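Glucose-6-phosphate isomerase like protein (Thermus thermophilus, PDB 1WIW) probably binds phosphorylated sugars and may interconvert aldose and ketose phosphates, as phosphoglucose and phosphomannose isomerases of its family do. Local coordinates at residues Ala18-Asp23 and Pro111-Arg116; Glu133-Glu138 and Leu258-Ala263; Arg140-Glu145 and Met262-Tyr267; Thr27-Gly32 and Val102-Ser107. All blocks are in the same frame, centred on the assembly; numbering follows the deposited sequence.

Contact 1 of 4, residues Ala18-Asp23 and Pro111-Arg116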
# COMPACT_ATOMS: atom_id res chain seq x y z
N ALA B 18 17.60 -3.67 -21.03
CA ALA B 18 17.44 -2.48 -21.85
C ALA B 18 16.72 -2.84 -23.14
O ALA B 18 15.85 -2.10 -23.61
CB ALA B 18 18.81 -1.87 -22.17
N LEU B 19 17.05 -4.00 -23.71
CA LEU B 19 16.41 -4.45 -24.94
C LEU B 19 14.94 -4.79 -24.68
O LEU B 19 14.07 -4.45 -25.48
CB LEU B 19 17.14 -5.67 -25.51
CG LEU B 19 16.43 -6.39 -26.67
CD1 LEU B 19 16.23 -5.43 -27.83
CD2 LEU B 19 17.25 -7.60 -27.09
N GLU B 20 14.66 -5.46 -23.57
CA GLU B 20 13.29 -5.83 -23.24
C GLU B 20 12.45 -4.57 -23.00
O GLU B 20 11.29 -4.49 -23.43
CB GLU B 20 13.25 -6.74 -22.01
CG GLU B 20 11.86 -7.27 -21.69
CD GLU B 20 11.84 -8.29 -20.56
OE1 GLU B 20 10.73 -8.75 -20.19
OE2 GLU B 20 12.92 -8.64 -20.03
N LEU B 21 13.03 -3.60 -22.31
CA LEU B 21 12.34 -2.34 -22.04
C LEU B 21 12.00 -1.68 -23.37
O LEU B 21 10.88 -1.19 -23.58
CB LEU B 21 13.23 -1.40 -21.22
CG LEU B 21 13.31 -1.64 -19.71
CD1 LEU B 21 14.51 -0.89 -19.12
CD2 LEU B 21 12.01 -1.17 -19.06
N ARG B 22 12.97 -1.66 -24.28
CA ARG B 22 12.77 -1.05 -25.59
C ARG B 22 11.69 -1.70 -26.43
O ARG B 22 10.90 -1.01 -27.08
CB ARG B 22 14.08 -1.07 -26.39
CG ARG B 22 13.94 -0.36 -27.73
CD ARG B 22 15.22 -0.41 -28.55
NE ARG B 22 15.18 0.53 -29.67
CZ ARG B 22 14.31 0.46 -30.67
NH1 ARG B 22 14.34 1.36 -31.65
NH2 ARG B 22 13.41 -0.51 -30.71
N ASP B 23 11.64 -3.03 -26.43
CA ASP B 23 10.67 -3.77 -27.24
C ASP B 23 9.37 -4.16 -26.54
O ASP B 23 8.57 -4.91 -27.10
CB ASP B 23 11.32 -5.04 -27.80
CG ASP B 23 12.44 -4.74 -28.78
OD1 ASP B 23 12.63 -3.56 -29.16
OD2 ASP B 23 13.14 -5.70 -29.19
N PRO B 111 3.58 -6.83 -16.00
CA PRO B 111 2.30 -6.14 -15.81
C PRO B 111 1.71 -5.61 -17.11
O PRO B 111 0.50 -5.67 -17.33
CB PRO B 111 2.66 -5.02 -14.83
CG PRO B 111 3.65 -5.71 -13.94
CD PRO B 111 4.55 -6.42 -14.96
N TYR B 112 2.57 -5.08 -17.98
CA TYR B 112 2.09 -4.58 -19.27
C TYR B 112 1.49 -5.71 -20.09
O TYR B 112 0.45 -5.54 -20.71
CB TYR B 112 3.23 -3.93 -20.07
CG TYR B 112 2.91 -3.77 -21.55
CD1 TYR B 112 3.20 -4.78 -22.47
CD2 TYR B 112 2.26 -2.62 -22.03
CE1 TYR B 112 2.84 -4.67 -23.82
CE2 TYR B 112 1.90 -2.50 -23.38
CZ TYR B 112 2.19 -3.52 -24.27
OH TYR B 112 1.82 -3.41 -25.59
N ARG B 113 2.15 -6.86 -20.09
CA ARG B 113 1.68 -8.00 -20.86
C ARG B 113 0.35 -8.56 -20.32
O ARG B 113 -0.51 -8.97 -21.11
CB ARG B 113 2.77 -9.08 -20.92
CG ARG B 113 4.08 -8.53 -21.52
CD ARG B 113 5.22 -9.56 -21.56
NE ARG B 113 6.45 -8.95 -22.05
CZ ARG B 113 7.57 -8.82 -21.34
NH1 ARG B 113 7.62 -9.28 -20.10
NH2 ARG B 113 8.63 -8.22 -21.86
N TYR B 114 0.17 -8.57 -19.01
CA TYR B 114 -1.09 -9.06 -18.45
C TYR B 114 -2.22 -8.09 -18.85
O TYR B 114 -3.29 -8.52 -19.28
CB TYR B 114 -1.05 -9.14 -16.92
CG TYR B 114 -0.37 -10.38 -16.36
CD1 TYR B 114 0.99 -10.37 -16.05
CD2 TYR B 114 -1.09 -11.54 -16.11
CE1 TYR B 114 1.62 -11.50 -15.51
CE2 TYR B 114 -0.48 -12.68 -15.57
CZ TYR B 114 0.87 -12.65 -15.27
OH TYR B 114 1.48 -13.77 -14.74
N LEU B 115 -1.96 -6.79 -18.71
CA LEU B 115 -2.96 -5.78 -19.05
C LEU B 115 -3.35 -5.84 -20.52
O LEU B 115 -4.53 -5.78 -20.86
CB LEU B 115 -2.44 -4.37 -18.72
CG LEU B 115 -3.39 -3.23 -19.10
CD1 LEU B 115 -4.71 -3.35 -18.35
CD2 LEU B 115 -2.74 -1.91 -18.80
N ARG B 116 -2.35 -5.96 -21.38
CA ARG B 116 -2.57 -6.05 -22.82
C ARG B 116 -3.51 -7.22 -23.13
O ARG B 116 -4.44 -7.09 -23.93
CB ARG B 116 -1.24 -6.23 -23.55
CG ARG B 116 -1.34 -6.49 -25.06
CD ARG B 116 -0.01 -6.17 -25.74
NE ARG B 116 0.00 -6.50 -27.17
CZ ARG B 116 0.23 -7.72 -27.65
NH1 ARG B 116 0.23 -7.93 -28.97
NH2 ARG B 116 0.47 -8.73 -26.82

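Contact 2 of 4, residues Glu133-Glu138 and Leu258-Ala263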
# COMPACT_ATOMS: atom_id res chain seq x y z
N GLU B 133 0.58 3.75 -27.74
CA GLU B 133 1.00 5.03 -28.33
C GLU B 133 1.77 5.86 -27.31
O GLU B 133 2.80 6.46 -27.63
CB GLU B 133 -0.23 5.80 -28.82
CG GLU B 133 -0.82 5.23 -30.10
CD GLU B 133 -2.19 5.80 -30.43
OE1 GLU B 133 -2.66 5.58 -31.57
OE2 GLU B 133 -2.81 6.45 -29.56
N ALA B 134 1.28 5.89 -26.08
CA ALA B 134 1.92 6.63 -25.00
C ALA B 134 3.30 6.06 -24.67
O ALA B 134 4.26 6.80 -24.49
CB ALA B 134 1.03 6.61 -23.76
N LEU B 135 3.39 4.73 -24.61
CA LEU B 135 4.67 4.11 -24.30
C LEU B 135 5.68 4.30 -25.44
O LEU B 135 6.86 4.47 -25.18
CB LEU B 135 4.49 2.62 -23.99
CG LEU B 135 4.32 2.29 -22.50
CD1 LEU B 135 3.13 3.04 -21.92
CD2 LEU B 135 4.13 0.78 -22.31
N LEU B 136 5.20 4.28 -26.68
CA LEU B 136 6.11 4.46 -27.81
C LEU B 136 6.62 5.90 -27.82
O LEU B 136 7.76 6.16 -28.20
CB LEU B 136 5.40 4.14 -29.13
CG LEU B 136 5.04 2.67 -29.39
CD1 LEU B 136 4.23 2.59 -30.68
CD2 LEU B 136 6.30 1.81 -29.49
N GLU B 137 5.78 6.84 -27.40
CA GLU B 137 6.19 8.23 -27.34
C GLU B 137 7.25 8.36 -26.25
O GLU B 137 8.31 8.94 -26.47
CB GLU B 137 4.98 9.14 -27.05
CG GLU B 137 5.31 10.63 -27.01
CD GLU B 137 4.12 11.52 -27.35
OE1 GLU B 137 3.58 11.41 -28.48
OE2 GLU B 137 3.70 12.34 -26.50
N GLU B 138 6.95 7.80 -25.08
CA GLU B 138 7.86 7.82 -23.93
C GLU B 138 9.22 7.26 -24.30
O GLU B 138 10.25 7.86 -24.01
CB GLU B 138 7.29 6.99 -22.78
CG GLU B 138 6.37 7.72 -21.82
CD GLU B 138 7.09 8.81 -21.05
OE1 GLU B 138 8.24 8.58 -20.62
OE2 GLU B 138 6.51 9.90 -20.87
N LEU B 258 3.47 6.45 -16.98
CA LEU B 258 4.22 6.77 -15.77
C LEU B 258 4.96 5.51 -15.33
O LEU B 258 6.15 5.55 -15.04
CB LEU B 258 3.28 7.23 -14.65
CG LEU B 258 2.71 8.65 -14.75
CD1 LEU B 258 1.58 8.82 -13.74
CD2 LEU B 258 3.81 9.67 -14.50
N TRP B 259 4.25 4.39 -15.29
CA TRP B 259 4.83 3.11 -14.91
C TRP B 259 6.04 2.78 -15.79
O TRP B 259 7.09 2.36 -15.30
CB TRP B 259 3.77 2.01 -15.04
CG TRP B 259 4.28 0.62 -14.76
CD1 TRP B 259 4.40 0.01 -13.54
CD2 TRP B 259 4.74 -0.32 -15.73
NE1 TRP B 259 4.91 -1.26 -13.70
CE2 TRP B 259 5.14 -1.49 -15.03
CE3 TRP B 259 4.87 -0.30 -17.13
CZ2 TRP B 259 5.65 -2.62 -15.68
CZ3 TRP B 259 5.38 -1.43 -17.77
CH2 TRP B 259 5.76 -2.57 -17.05
N TYR B 260 5.89 2.95 -17.10
CA TYR B 260 6.96 2.67 -18.06
C TYR B 260 8.19 3.56 -17.84
O TYR B 260 9.32 3.08 -17.85
CB TYR B 260 6.45 2.84 -19.49
CG TYR B 260 7.44 2.44 -20.58
CD1 TYR B 260 7.88 1.12 -20.71
CD2 TYR B 260 7.89 3.38 -21.51
CE1 TYR B 260 8.75 0.74 -21.74
CE2 TYR B 260 8.76 3.00 -22.56
CZ TYR B 260 9.18 1.69 -22.66
OH TYR B 260 10.01 1.30 -23.70
N ARG B 261 7.97 4.86 -17.65
CA ARG B 261 9.10 5.76 -17.42
C ARG B 261 9.82 5.40 -16.12
O ARG B 261 11.03 5.57 -15.99
CB ARG B 261 8.64 7.22 -17.36
CG ARG B 261 9.78 8.18 -17.09
CD ARG B 261 9.33 9.63 -16.98
NE ARG B 261 8.77 10.14 -18.23
CZ ARG B 261 8.68 11.44 -18.52
NH1 ARG B 261 8.17 11.83 -19.68
NH2 ARG B 261 9.13 12.34 -17.66
N MSE B 262 9.07 4.91 -15.13
CA MSE B 262 9.68 4.52 -13.87
C MSE B 262 10.46 3.21 -14.02
O MSE B 262 11.45 2.99 -13.32
CB MSE B 262 8.62 4.38 -12.77
CG MSE B 262 7.99 5.71 -12.37
SE MSE B 262 9.30 7.00 -11.67
CE MSE B 262 8.39 7.46 -10.06
N ALA B 263 10.02 2.34 -14.92
CA ALA B 263 10.74 1.08 -15.13
C ALA B 263 12.12 1.45 -15.68
O ALA B 263 13.14 0.92 -15.24
CB ALA B 263 10.00 0.19 -16.12

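Contact 3 of 4, residues Arg140-Glu145 and Met262-Tyr267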
# COMPACT_ATOMS: atom_id res chain seq x y z
N ARG B 140 10.92 7.19 -26.92
CA ARG B 140 11.79 8.05 -27.72
C ARG B 140 12.90 8.77 -26.96
O ARG B 140 13.99 8.97 -27.49
CB ARG B 140 10.96 9.10 -28.47
CG ARG B 140 9.97 8.52 -29.47
CD ARG B 140 9.06 9.61 -30.02
NE ARG B 140 7.93 9.07 -30.76
CZ ARG B 140 6.85 9.77 -31.09
NH1 ARG B 140 5.86 9.20 -31.76
NH2 ARG B 140 6.76 11.05 -30.74
N ARG B 141 12.63 9.16 -25.72
CA ARG B 141 13.61 9.89 -24.92
C ARG B 141 14.19 9.10 -23.75
O ARG B 141 14.95 9.65 -22.96
CB ARG B 141 12.99 11.18 -24.39
CG ARG B 141 12.47 12.12 -25.48
CD ARG B 141 11.62 13.25 -24.90
NE ARG B 141 12.40 14.22 -24.14
CZ ARG B 141 13.31 15.04 -24.67
NH1 ARG B 141 13.97 15.90 -23.91
NH2 ARG B 141 13.55 15.00 -25.98
N LEU B 142 13.85 7.82 -23.64
CA LEU B 142 14.32 7.02 -22.51
C LEU B 142 15.44 6.02 -22.78
O LEU B 142 16.03 5.49 -21.84
CB LEU B 142 13.13 6.27 -21.90
CG LEU B 142 11.93 7.12 -21.46
CD1 LEU B 142 10.85 6.21 -20.91
CD2 LEU B 142 12.36 8.14 -20.41
N GLY B 143 15.74 5.76 -24.04
CA GLY B 143 16.78 4.81 -24.37
C GLY B 143 18.19 5.23 -23.98
O GLY B 143 18.47 6.42 -23.83
N PRO B 144 19.10 4.26 -23.83
CA PRO B 144 20.50 4.47 -23.45
C PRO B 144 21.24 5.43 -24.38
O PRO B 144 22.17 6.13 -23.95
CB PRO B 144 21.09 3.06 -23.50
CG PRO B 144 19.93 2.19 -23.19
CD PRO B 144 18.83 2.82 -24.01
N GLU B 145 20.83 5.47 -25.64
CA GLU B 145 21.47 6.34 -26.62
C GLU B 145 21.07 7.81 -26.42
O GLU B 145 21.69 8.71 -26.98
CB GLU B 145 21.13 5.88 -28.05
CG GLU B 145 19.72 6.20 -28.53
CD GLU B 145 18.64 5.29 -27.95
OE1 GLU B 145 17.45 5.53 -28.26
OE2 GLU B 145 18.97 4.34 -27.20
N MSE B 262 9.07 4.91 -15.13
CA MSE B 262 9.68 4.52 -13.87
C MSE B 262 10.46 3.21 -14.02
O MSE B 262 11.45 2.99 -13.32
CB MSE B 262 8.62 4.38 -12.77
CG MSE B 262 7.99 5.71 -12.37
SE MSE B 262 9.30 7.00 -11.67
CE MSE B 262 8.39 7.46 -10.06
N ALA B 263 10.02 2.34 -14.92
CA ALA B 263 10.74 1.08 -15.13
C ALA B 263 12.12 1.45 -15.68
O ALA B 263 13.14 0.92 -15.24
CB ALA B 263 10.00 0.19 -16.12
N TRP B 264 12.13 2.37 -16.64
CA TRP B 264 13.38 2.85 -17.22
C TRP B 264 14.23 3.55 -16.16
O TRP B 264 15.45 3.39 -16.13
CB TRP B 264 13.10 3.83 -18.37
CG TRP B 264 13.03 3.18 -19.73
CD1 TRP B 264 11.93 3.04 -20.51
CD2 TRP B 264 14.12 2.60 -20.46
NE1 TRP B 264 12.26 2.42 -21.70
CE2 TRP B 264 13.60 2.13 -21.69
CE3 TRP B 264 15.49 2.43 -20.20
CZ2 TRP B 264 14.39 1.51 -22.66
CZ3 TRP B 264 16.29 1.81 -21.16
CH2 TRP B 264 15.73 1.35 -22.38
N THR B 265 13.59 4.33 -15.30
CA THR B 265 14.30 5.05 -14.26
C THR B 265 14.96 4.05 -13.31
O THR B 265 16.14 4.19 -12.97
CB THR B 265 13.33 5.97 -13.48
OG1 THR B 265 12.76 6.93 -14.38
CG2 THR B 265 14.07 6.70 -12.36
N ALA B 266 14.20 3.04 -12.90
CA ALA B 266 14.71 2.00 -12.01
C ALA B 266 15.89 1.29 -12.68
O ALA B 266 16.85 0.92 -12.01
CB ALA B 266 13.60 1.00 -11.69
N TYR B 267 15.79 1.10 -13.99
CA TYR B 267 16.85 0.44 -14.77
C TYR B 267 18.16 1.22 -14.63
O TYR B 267 19.21 0.65 -14.31
CB TYR B 267 16.46 0.38 -16.25
CG TYR B 267 17.56 -0.12 -17.18
CD1 TYR B 267 17.83 -1.48 -17.30
CD2 TYR B 267 18.35 0.78 -17.89
CE1 TYR B 267 18.88 -1.94 -18.12
CE2 TYR B 267 19.40 0.33 -18.71
CZ TYR B 267 19.66 -1.02 -18.81
OH TYR B 267 20.72 -1.45 -19.59

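Contact 4 of 4, residues Thr27-Gly32 and Val102-Ser107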
# COMPACT_ATOMS: atom_id res chain seq x y z
N THR B 27 4.46 -7.04 -26.99
CA THR B 27 4.88 -8.36 -26.49
C THR B 27 3.81 -8.89 -25.54
O THR B 27 3.04 -8.12 -24.96
CB THR B 27 6.23 -8.30 -25.74
OG1 THR B 27 6.12 -7.47 -24.58
CG2 THR B 27 7.32 -7.76 -26.64
N GLY B 28 3.76 -10.21 -25.39
CA GLY B 28 2.78 -10.82 -24.51
C GLY B 28 1.76 -11.61 -25.29
O GLY B 28 1.59 -11.40 -26.50
N PRO B 29 1.03 -12.54 -24.64
CA PRO B 29 0.02 -13.35 -25.31
C PRO B 29 -1.17 -12.56 -25.83
O PRO B 29 -1.56 -11.54 -25.25
CB PRO B 29 -0.39 -14.34 -24.23
CG PRO B 29 -0.30 -13.51 -22.99
CD PRO B 29 1.03 -12.80 -23.19
N VAL B 30 -1.74 -13.06 -26.91
CA VAL B 30 -2.90 -12.46 -27.56
C VAL B 30 -4.03 -13.49 -27.44
O VAL B 30 -3.82 -14.68 -27.68
CB VAL B 30 -2.60 -12.20 -29.06
CG1 VAL B 30 -3.85 -11.73 -29.77
CG2 VAL B 30 -1.49 -11.17 -29.19
N PRO B 31 -5.24 -13.04 -27.06
CA PRO B 31 -6.34 -14.00 -26.94
C PRO B 31 -6.68 -14.62 -28.29
O PRO B 31 -6.76 -13.92 -29.30
CB PRO B 31 -7.47 -13.15 -26.35
CG PRO B 31 -7.17 -11.78 -26.85
CD PRO B 31 -5.67 -11.68 -26.70
N GLY B 32 -6.87 -15.93 -28.29
CA GLY B 32 -7.19 -16.63 -29.52
C GLY B 32 -8.67 -16.98 -29.65
O GLY B 32 -9.04 -17.77 -30.51
N VAL B 102 -2.95 -19.62 -20.39
CA VAL B 102 -2.24 -18.58 -21.14
C VAL B 102 -0.96 -18.27 -20.38
O VAL B 102 -0.99 -17.84 -19.22
CB VAL B 102 -3.10 -17.31 -21.27
CG1 VAL B 102 -2.37 -16.27 -22.11
CG2 VAL B 102 -4.43 -17.66 -21.92
N HIS B 103 0.18 -18.47 -21.04
CA HIS B 103 1.47 -18.28 -20.40
C HIS B 103 2.14 -16.91 -20.53
O HIS B 103 2.23 -16.33 -21.62
CB HIS B 103 2.44 -19.36 -20.90
CG HIS B 103 3.67 -19.49 -20.07
ND1 HIS B 103 4.94 -19.53 -20.61
CD2 HIS B 103 3.84 -19.60 -18.73
CE1 HIS B 103 5.83 -19.64 -19.64
NE2 HIS B 103 5.19 -19.68 -18.49
N ILE B 104 2.59 -16.39 -19.39
CA ILE B 104 3.30 -15.12 -19.32
C ILE B 104 4.45 -15.36 -18.34
O ILE B 104 4.26 -15.33 -17.13
CB ILE B 104 2.43 -13.97 -18.77
CG1 ILE B 104 1.31 -13.62 -19.76
CG2 ILE B 104 3.29 -12.72 -18.55
CD1 ILE B 104 0.29 -14.69 -19.94
N PRO B 105 5.65 -15.63 -18.87
CA PRO B 105 6.81 -15.87 -18.01
C PRO B 105 7.14 -14.69 -17.07
O PRO B 105 6.77 -13.55 -17.34
CB PRO B 105 7.94 -16.18 -19.00
CG PRO B 105 7.49 -15.49 -20.27
CD PRO B 105 6.01 -15.77 -20.29
N PRO B 106 7.82 -14.98 -15.96
CA PRO B 106 8.18 -13.94 -14.99
C PRO B 106 9.01 -12.83 -15.62
O PRO B 106 9.91 -13.10 -16.42
CB PRO B 106 8.96 -14.71 -13.93
CG PRO B 106 8.39 -16.09 -14.00
CD PRO B 106 8.28 -16.30 -15.50
N SER B 107 8.70 -11.60 -15.25
CA SER B 107 9.41 -10.43 -15.75
C SER B 107 8.90 -9.22 -15.00
O SER B 107 7.71 -9.15 -14.66
CB SER B 107 9.16 -10.24 -17.25
OG SER B 107 9.64 -8.98 -17.70

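Contact 1 of 4, residues Ala18-Asp23 and Pro111-Arg116
Glu20 and Arg113 meet between helix 17-23 and helix 110-121, and everything the segments 18-23 and 111-116 share runs through this pair. Its tight part is small. OE1 of Glu20 receives Arg113 NH2 at 2.7 Å on the anti lone pair, the one turned away from OE2, with an N-H...O angle of 153°. A weak second bond reaches the same oxygen from Arg113 NH1, at 3.2 Å and more bent. One carboxylate oxygen thus sits at the edge of the guanidinium, near its plane, and the two flat groups lie almost coplanar, 25° apart. Behind the oxygen, Glu20 CG comes to 3.4 Å from Arg113 NH2, also in the guanidinium plane. Both chains are stretched out: Glu20 leaves its helix with CG anti to the backbone N (chi1 -174°), and Arg113 is extended from CG to NE, the two crossing at about a right angle. Both segments belong to the N-terminal phosphoglucose isomerase domain, of the SIS clan, where helix 110-121 follows edge strand 102-103 of the parallel sheet. Ser107, on the link between that strand and the helix, hydrogen-bonds through OG to both Glu20 OE1 and Arg113 NH1, while Arg113 NE goes to Thr27 OG1, so further bonds limit the rotation of the guanidinium. Around this grip on one oxygen the contact is loose: it lies at the surface and buries only 84 Å², and Glu20 and Arg113 are both partly exposed. Within segment 18-23, Arg22 NH2 and Asp23 OD1 form a longer salt bridge of 3.5 Å.

Contact 2 of 4, residues Glu133-Glu138 and Leu258-Ala263
Glu138 OE2 is gripped by two groups: Arg261 NH1 at 2.8 Å, on the syn lone pair, and the hydroxyl of Thr247 from outside the two segments. The other oxygen, Glu138 OE1, takes Arg261 NE at 2.9 Å. Arg261 therefore holds the carboxylate side-on, NE and NH1 each with an oxygen of its own, although the two planes are turned 46° apart and the fit is less than flat. A bend at chi3 (-65°) swings the guanidinium of Arg261 back to this position, and Glu138 bends at chi2 to face it. Glu138 is buried, and these bonds probably offset the cost of burying a charged carboxylate. With an alanine in place of Arg261, the Glu138 carboxylate is likely to lose its opposite charge, keeping the threonine hydroxyl as a partner. Segments 133-138 and 258-263 run roughly side by side in the same direction, 33° apart with their axes 9.7 Å from each other; the contact joins helix 125-139 to helix 251-272, the latter a helix of the C-terminal SIS domain. Next to the ion pair the contact is apolar. Leu135 places CG over one face of the Tyr260 ring, a CH-pi contact 4.1 Å from the centroid, and Leu135 CG is 3.7 Å from Tyr260 CG. Glu138 CB comes to the edge of the same ring, 3.9 Å from Tyr260 CD2. The phenol reaches on to the carbonyl oxygen of Leu21, which accepts a hydrogen bond from Tyr260 OH.

Contact 3 of 4, residues Arg140-Glu145 and Met262-Tyr267
Leu142 and Trp264 make most of this contact, with the leucine lying over one face of the indole. The CH-pi part is well centred: Leu142 CB sits 3.8 Å from the centroid of the five-membered ring and only 12° off its normal. Purely apolar contact continues from there. Leu142 CG is anti to its carbonyl carbon (chi1 -55°), which directs the branch toward the indole, where Leu142 CD1 meets Trp264 CD1 at 3.4 Å, the closest pair between the segments. At the six-membered end of the indole, Pro144 crosses at about a right angle, its CD 3.8 Å from Trp264 CH2; Gly143 CA lies over the leucine's face of the ring, 4.1 Å from the same CH2. The polar element is backbone: the carbonyl oxygen of Leu142 stands over the rim of the indole, 3.5 Å from Trp264 CE3, without a hydrogen bond to this segment, and is instead bonded by Tyr268 OH and Asn151 ND2. Residues 140-145 lie in the loop between helix 125-139 and helix 152-160, which passes across helix 251-272 where Trp264 projects. Helix 17-23 packs against the same tryptophan through Leu21, Ala153 of helix 152-160 touches it too, and the ring of Tyr260, one turn earlier, meets it edge-to-face.

Contact 4 of 4, residues Thr27-Gly32 and Val102-Ser107
Pro29 packs its ring against Val102 and Ile104: CB faces the valine, CD the isoleucine, and CG touches both. CB lies 3.5 Å from Val102 CG1, the methyl that stands anti to the valine's backbone N (chi1 -178°). CG, the far corner of the pyrrolidine, is touched by both side chains: Ile104 CD1 is 3.3 Å away and Val102 CG1 is at 3.6 Å. The CB-to-CG1 and CG-to-CD1 pairs are both tighter than usual for carbons. The carbonyl oxygen of His103 also lies near this corner, 4.0 Å from Pro29 CG. CD, next to the ring nitrogen, turns to the isoleucine stem, with Ile104 CG1 at 3.5 Å. Ile104 brings that branch to the ring because CG1 is anti to its own carbonyl carbon, and the two side chains cross at about a right angle. Residues 102-103 are the edge strand of the parallel four-stranded sheet of the N-terminal SIS-type domain, paired with strand 90-95, and the loop 27-32 leads from helix 17-23 toward strand 39-45. Val102 and Ile104 also touch Val94 of strand 90-95, and helix 110-121 meets them through Phe117 and Tyr114. Replacing Pro29 with a glycine would probably open a gap beside the valine and isoleucine methyls and give the loop backbone more freedom to turn. No hydrogen bond joins the two segments, so their adhesion depends on shape and on burying hydrocarbon: a rigid ring fitted against two branched side chains, with the loop's polar links, such as Gly28 O to Arg116, made to other parts of the domain.

From the N terminus, helix 17-23 comes first and closes the long loop of contact 1 when helix 110-121 returns to it. Contact 4 lies wholly within that loop, joining the loop after the first helix to edge strand 102-103; the two touch through Glu20 with Ser107 and Arg116 with Gly28. Contacts 2 and 3 open later, on helix 125-139 and the loop after it, and both end on helix 251-272, sharing Met262 and Ala263. Leu21 bridges the groups, meeting Tyr260, Ala263 and Trp264, so that helix 17-23 links the N-terminal sheet region to helix 251-272.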